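Local coordinates for penicillin-binding protein PbpB (Mycobacterium tuberculosis, PDB 6KGU) that cross-links peptidoglycan strands through its penicillin-sensitive transpeptidase domain during cell-wall synthesis, the activity that beta-lactams such as aztreonam block, at residues D343-K347 against F348-Q352; T354-L358 against P359-A363; F203-Q206 against Q207-Q211. One frame throughout, in Å; residues are numbered along the deposited sequence. Where two conformers were deposited one is given.

Contact 1. Residues D343-K347 against F348-Q352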
# COMPACT_ATOMS: atom_id res chain seq x y z
N ASP A 343 -10.76 -17.54 6.42
CA ASP A 343 -9.84 -17.43 7.55
C ASP A 343 -8.55 -16.75 7.12
O ASP A 343 -7.99 -15.93 7.86
CB ASP A 343 -9.55 -18.80 8.15
CG ASP A 343 -8.71 -18.71 9.42
OD1 ASP A 343 -9.24 -18.23 10.44
OD2 ASP A 343 -7.53 -19.12 9.41
N MET A 344 -8.08 -17.04 5.91
CA MET A 344 -6.84 -16.45 5.43
C MET A 344 -7.01 -14.95 5.17
O MET A 344 -6.13 -14.16 5.53
CB MET A 344 -6.37 -17.18 4.17
CG MET A 344 -5.05 -16.71 3.63
SD MET A 344 -3.67 -17.23 4.64
CE MET A 344 -3.57 -18.96 4.19
N LEU A 345 -8.12 -14.56 4.54
CA LEU A 345 -8.46 -13.14 4.38
C LEU A 345 -8.32 -12.38 5.69
O LEU A 345 -7.74 -11.29 5.74
CB LEU A 345 -9.89 -12.97 3.87
CG LEU A 345 -10.37 -13.11 2.44
CD1 LEU A 345 -11.89 -12.93 2.38
CD2 LEU A 345 -9.68 -12.13 1.47
N ARG A 346 -8.90 -12.93 6.76
CA ARG A 346 -8.86 -12.26 8.06
C ARG A 346 -7.44 -12.20 8.60
O ARG A 346 -7.02 -11.17 9.14
CB ARG A 346 -9.78 -12.97 9.04
CG ARG A 346 -11.25 -12.71 8.81
CD ARG A 346 -11.71 -11.54 9.65
NE ARG A 346 -12.38 -10.53 8.84
CZ ARG A 346 -12.74 -9.34 9.28
NH1 ARG A 346 -12.51 -8.99 10.54
NH2 ARG A 346 -13.35 -8.49 8.45
N LYS A 347 -6.67 -13.29 8.47
CA LYS A 347 -5.30 -13.25 8.97
C LYS A 347 -4.48 -12.20 8.23
O LYS A 347 -3.61 -11.55 8.82
CB LYS A 347 -4.64 -14.63 8.88
CG LYS A 347 -4.99 -15.57 10.02
CD LYS A 347 -4.08 -16.81 10.07
CE LYS A 347 -3.92 -17.45 8.69
NZ LYS A 347 -3.20 -18.79 8.68
N PHE A 348 -4.73 -12.04 6.93
CA PHE A 348 -4.04 -11.01 6.16
C PHE A 348 -4.47 -9.60 6.54
O PHE A 348 -3.92 -8.64 5.99
CB PHE A 348 -4.27 -11.23 4.65
CG PHE A 348 -3.23 -12.10 3.99
CD1 PHE A 348 -1.92 -11.66 3.85
CD2 PHE A 348 -3.57 -13.35 3.49
CE1 PHE A 348 -0.96 -12.47 3.21
CE2 PHE A 348 -2.62 -14.17 2.86
CZ PHE A 348 -1.31 -13.72 2.72
N GLY A 349 -5.46 -9.44 7.43
CA GLY A 349 -5.83 -8.15 7.99
C GLY A 349 -6.88 -7.37 7.25
O GLY A 349 -7.10 -6.19 7.57
N LEU A 350 -7.55 -7.97 6.27
CA LEU A 350 -8.56 -7.24 5.50
C LEU A 350 -9.80 -7.01 6.35
O LEU A 350 -10.13 -7.78 7.25
CB LEU A 350 -8.90 -8.01 4.23
CG LEU A 350 -7.63 -8.28 3.39
CD1 LEU A 350 -7.98 -8.96 2.06
CD2 LEU A 350 -6.82 -6.99 3.16
N GLY A 351 -10.50 -5.91 6.06
CA GLY A 351 -11.70 -5.54 6.79
C GLY A 351 -11.46 -4.92 8.15
O GLY A 351 -12.42 -4.61 8.85
N GLN A 352 -10.20 -4.73 8.55
CA GLN A 352 -9.85 -4.20 9.85
C GLN A 352 -8.83 -3.08 9.69
O GLN A 352 -7.89 -3.20 8.90
CB GLN A 352 -9.28 -5.33 10.77
CG GLN A 352 -9.98 -6.72 10.61
CD GLN A 352 -9.02 -7.94 10.73
OE1 GLN A 352 -8.46 -8.19 11.79
NE2 GLN A 352 -8.84 -8.70 9.62
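Gln352 folds back onto Arg346 at the end of helix 338-347. Gln352 NE2 donates to Arg346 O at 3.1 Å, in the carbonyl plane and on a lone pair, and also to Leu350 O at 2.9 Å, so two acceptors close to the amide plane fix its rotation. The amide lies nearly parallel to the Arg346 guanidinium, 14° between planes; Gln352 NE2 and Leu350 O sit over the same guanidinium face, toward its rim. Backbone bonds finish the helix: Phe348 N reaches Met344 O at 2.9 Å, Gly349 N bonds Arg346 O at 2.9 Å, and a weak bond joins Leu350 N to Leu345 O. With Gly349 at positive phi (91°), this is a Schellman motif, and a type II turn starts at the same glycine and runs to Gln352. Apolar contacts line the buried side. Met344, with CG anti to its N (chi1 -176°), lays CG 3.6 Å from Phe348 CE2, and its SD stands 4.7 Å from the ring centroid, an oblique Met-aromatic contact. Leu345 CD2 meets Leu350 CD1 at 3.6 Å. Met344 and Phe348 both pack on Val274 of helix 272-281, while Phe348 and Leu350 reach Met396 of helix 390-401.

Contact 2. Residues T354-L358 against P359-A363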
# COMPACT_ATOMS: atom_id res chain seq x y z
N THR A 354 -5.59 -0.95 10.42
CA THR A 354 -4.27 -1.40 10.81
C THR A 354 -3.85 -0.86 12.17
O THR A 354 -2.99 -1.46 12.81
CB THR A 354 -3.22 -0.97 9.78
OG1 THR A 354 -3.12 0.46 9.80
CG2 THR A 354 -3.58 -1.46 8.37
N GLY A 355 -4.44 0.26 12.61
CA GLY A 355 -3.91 0.98 13.76
C GLY A 355 -2.63 1.74 13.49
O GLY A 355 -1.83 1.96 14.41
N VAL A 356 -2.41 2.18 12.24
CA VAL A 356 -1.14 2.79 11.85
C VAL A 356 -0.85 4.09 12.60
O VAL A 356 0.31 4.52 12.67
CB VAL A 356 -1.12 3.02 10.31
CG1 VAL A 356 -2.27 3.93 9.91
CG2 VAL A 356 0.21 3.60 9.86
N GLY A 357 -1.87 4.72 13.18
CA GLY A 357 -1.65 5.98 13.86
C GLY A 357 -1.87 7.20 12.99
O GLY A 357 -1.21 8.23 13.18
N LEU A 358 -2.77 7.11 12.01
CA LEU A 358 -3.08 8.23 11.14
C LEU A 358 -4.58 8.50 11.19
O LEU A 358 -5.37 7.56 11.19
CB LEU A 358 -2.66 7.94 9.68
CG LEU A 358 -1.14 7.93 9.41
CD1 LEU A 358 -0.80 7.31 8.05
CD2 LEU A 358 -0.59 9.34 9.51
N PRO A 359 -5.00 9.77 11.22
CA PRO A 359 -6.44 10.06 11.28
C PRO A 359 -7.15 9.67 9.99
O PRO A 359 -6.58 9.73 8.90
CB PRO A 359 -6.49 11.57 11.51
CG PRO A 359 -5.20 12.09 10.93
CD PRO A 359 -4.17 10.99 11.10
N GLY A 360 -8.41 9.27 10.12
CA GLY A 360 -9.25 8.99 8.97
C GLY A 360 -9.01 7.66 8.29
O GLY A 360 -9.43 7.48 7.14
N GLU A 361 -8.34 6.71 8.95
CA GLU A 361 -8.09 5.41 8.33
C GLU A 361 -9.39 4.64 8.14
O GLU A 361 -10.17 4.49 9.09
CB GLU A 361 -7.12 4.57 9.18
CG GLU A 361 -6.80 3.23 8.45
CD GLU A 361 -5.99 2.23 9.26
OE1 GLU A 361 -5.86 2.39 10.49
OE2 GLU A 361 -5.50 1.26 8.65
N SER A 362 -9.63 4.14 6.93
CA SER A 362 -10.78 3.29 6.69
C SER A 362 -10.45 1.84 7.02
O SER A 362 -9.30 1.41 6.93
CB SER A 362 -11.24 3.40 5.23
OG SER A 362 -12.18 2.39 4.91
N ALA A 363 -11.47 1.09 7.43
CA ALA A 363 -11.31 -0.33 7.69
C ALA A 363 -11.47 -1.18 6.45
O ALA A 363 -11.19 -2.39 6.50
CB ALA A 363 -12.34 -0.80 8.74
O HOH W 1 -7.70 6.62 11.95
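Thr354 and Glu361 close a loop without regular helix or strand, whose backbone reverses through a type II turn from Leu358 to Glu361, with Gly355, Gly357 and Gly360 all at positive phi. A water bridges the turn, donating to Leu358 O at 2.6 Å and accepting from Glu361 N at 3.1 Å; those two backbone atoms are 3.8 Å apart. Across the loop, the Glu361 carboxylate is the hub. Its chain runs extended, with CG anti to the backbone N (chi1 -177°), and carries the carboxylate across to Thr354 and Gly355. There Glu361 OE2 takes two bonds from one residue, from Thr354 N and from Thr354 OG1, each 2.8 Å long. Both donors come from the syn side but from opposite faces of the carboxylate plane, about 30° out of it, so this oxygen is gripped from above and below. The other oxygen, Glu361 OE1, receives a weak bond from Gly355 N at 3.3 Å, and Val356 CG1 lies 3.9 Å from it. A further weak bond, Val356 N to Thr354 OG1, ties the hydroxyl back to the backbone two residues on. The loop is lodged between several elements: Thr354 and Val356 lean on Leu391 of helix 390-401, Leu358 and Pro359 on Leu151 of helix 150-154, and Val356 and Leu358 on Val233 and Met236, respectively, of strand 233-238.

Contact 3. Residues F203-Q206 against Q207-Q211; sequences FYVQ and QQVQQ
Two aromatic rings of helix 199-216, those of Phe203 and Tyr204, are each overlaid by a glutamine four residues on. The Gln207 amide stacks over one face of the Phe203 ring, the planes 29° apart, with Gln207 CD 3.4 Å above the ring plane and shifted toward the rim. Gln207 CG adds a CH-pi contact 4.3 Å from the Phe203 centroid. Tyr204 and Gln208 instead run side by side, pointing the same way. Here the methylene does the touching: Gln208 CG lies over the ring, 4.0 Å from its centroid, and a bend at chi2 (-74°) carries Gln208 NE2 along to 3.5 Å from Tyr204 OH. The Tyr204 ring also stacks with Trp540 outside the segments. On the inward side Val205 CG1 and Val209 CG2 are 4.3 Å apart, and both valines pack on Ala223 of strand 220-227. Regular i to i+4 backbone bonds hold the turns, such as Gln208 N to Tyr204 O at 2.9 Å. Gln210 OE1 accepts from Asn240 N. The aromatic pairs rest largely on CH-pi contact and, at Phe203, on amide stacking, while the buried Gln206 has its polar end satisfied by Ser132 O, Ala134 N and the Gln202 side chain.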
# COMPACT_ATOMS: atom_id res chain seq x y z
N PHE A 203 10.45 11.89 -0.50
CA PHE A 203 10.55 12.91 -1.54
C PHE A 203 10.59 12.28 -2.92
O PHE A 203 9.90 12.75 -3.85
CB PHE A 203 11.79 13.79 -1.31
CG PHE A 203 11.92 14.91 -2.30
CD1 PHE A 203 10.98 15.94 -2.32
CD2 PHE A 203 12.96 14.95 -3.21
CE1 PHE A 203 11.08 16.99 -3.23
CE2 PHE A 203 13.07 15.99 -4.12
CZ PHE A 203 12.13 17.01 -4.13
N TYR A 204 11.38 11.22 -3.09
CA TYR A 204 11.46 10.57 -4.40
C TYR A 204 10.13 9.93 -4.77
O TYR A 204 9.63 10.08 -5.89
CB TYR A 204 12.58 9.53 -4.41
CG TYR A 204 12.84 8.92 -5.76
CD1 TYR A 204 13.66 9.57 -6.69
CD2 TYR A 204 12.29 7.71 -6.12
CE1 TYR A 204 13.89 9.03 -7.96
CE2 TYR A 204 12.52 7.15 -7.37
CZ TYR A 204 13.32 7.82 -8.28
OH TYR A 204 13.53 7.25 -9.52
N VAL A 205 9.54 9.18 -3.83
CA VAL A 205 8.27 8.51 -4.12
C VAL A 205 7.18 9.54 -4.42
O VAL A 205 6.41 9.38 -5.37
CB VAL A 205 7.89 7.59 -2.95
CG1 VAL A 205 6.45 7.05 -3.12
CG2 VAL A 205 8.91 6.43 -2.86
N GLN A 206 7.13 10.63 -3.65
CA GLN A 206 6.06 11.62 -3.84
C GLN A 206 6.17 12.28 -5.21
O GLN A 206 5.15 12.49 -5.89
CB GLN A 206 6.11 12.67 -2.72
CG GLN A 206 4.91 13.63 -2.71
CD GLN A 206 4.80 14.43 -1.41
OE1 GLN A 206 5.27 14.00 -0.34
NE2 GLN A 206 4.20 15.62 -1.49
N GLN A 207 7.39 12.62 -5.64
CA GLN A 207 7.60 13.15 -6.98
C GLN A 207 7.22 12.13 -8.05
O GLN A 207 6.56 12.46 -9.04
CB GLN A 207 9.06 13.53 -7.16
CG GLN A 207 9.51 14.74 -6.43
CD GLN A 207 10.96 14.97 -6.76
OE1 GLN A 207 11.85 14.27 -6.25
NE2 GLN A 207 11.20 15.89 -7.69
N GLN A 208 7.69 10.89 -7.89
CA GLN A 208 7.35 9.87 -8.88
C GLN A 208 5.85 9.65 -8.95
O GLN A 208 5.31 9.41 -10.04
CB GLN A 208 8.10 8.57 -8.57
CG GLN A 208 9.62 8.65 -8.90
CD GLN A 208 9.88 8.59 -10.41
OE1 GLN A 208 9.13 7.95 -11.15
NE2 GLN A 208 10.94 9.24 -10.85
N VAL A 209 5.14 9.79 -7.83
CA VAL A 209 3.69 9.63 -7.87
C VAL A 209 3.05 10.76 -8.68
O VAL A 209 2.08 10.54 -9.43
CB VAL A 209 3.13 9.54 -6.44
CG1 VAL A 209 1.67 9.97 -6.38
CG2 VAL A 209 3.29 8.10 -5.90
N GLN A 210 3.57 11.98 -8.52
CA GLN A 210 3.04 13.12 -9.26
C GLN A 210 3.23 12.92 -10.76
O GLN A 210 2.31 13.10 -11.55
CB GLN A 210 3.71 14.43 -8.81
CG GLN A 210 3.10 15.69 -9.49
CD GLN A 210 1.60 15.82 -9.22
OE1 GLN A 210 1.18 16.04 -8.09
NE2 GLN A 210 0.78 15.65 -10.26
N GLN A 211 4.42 12.50 -11.18
CA GLN A 211 4.57 12.35 -12.61
C GLN A 211 3.94 11.05 -13.14
O GLN A 211 3.63 10.99 -14.33
CB GLN A 211 6.04 12.49 -12.98
CG GLN A 211 6.73 13.65 -12.24
CD GLN A 211 6.11 15.04 -12.46
OE1 GLN A 211 5.70 15.40 -13.56
NE2 GLN A 211 6.04 15.83 -11.39

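Contact 1 ends helix 338-347, and contact 2 follows in the loop that leads to helix 390-401; they touch where Ala363 CB packs 3.8 Å from Gly351 O, and Gln392 NE2 bonds both Gln352 O and Ala363 O. Contact 3 stands apart on helix 199-216, about 20 Å from contact 1 and 12 Å from contact 2 by nearest atoms. Each is partly buried. Contact 1 turns its apolar residues inward and ends a helix with backbone bonds, contact 2 has a buried carboxylate inside a glycine-rich loop, and contact 3 puts valines inward and Phe203 and Gln207 at the surface. Contacts 2 and 3 both reach strand 233-238.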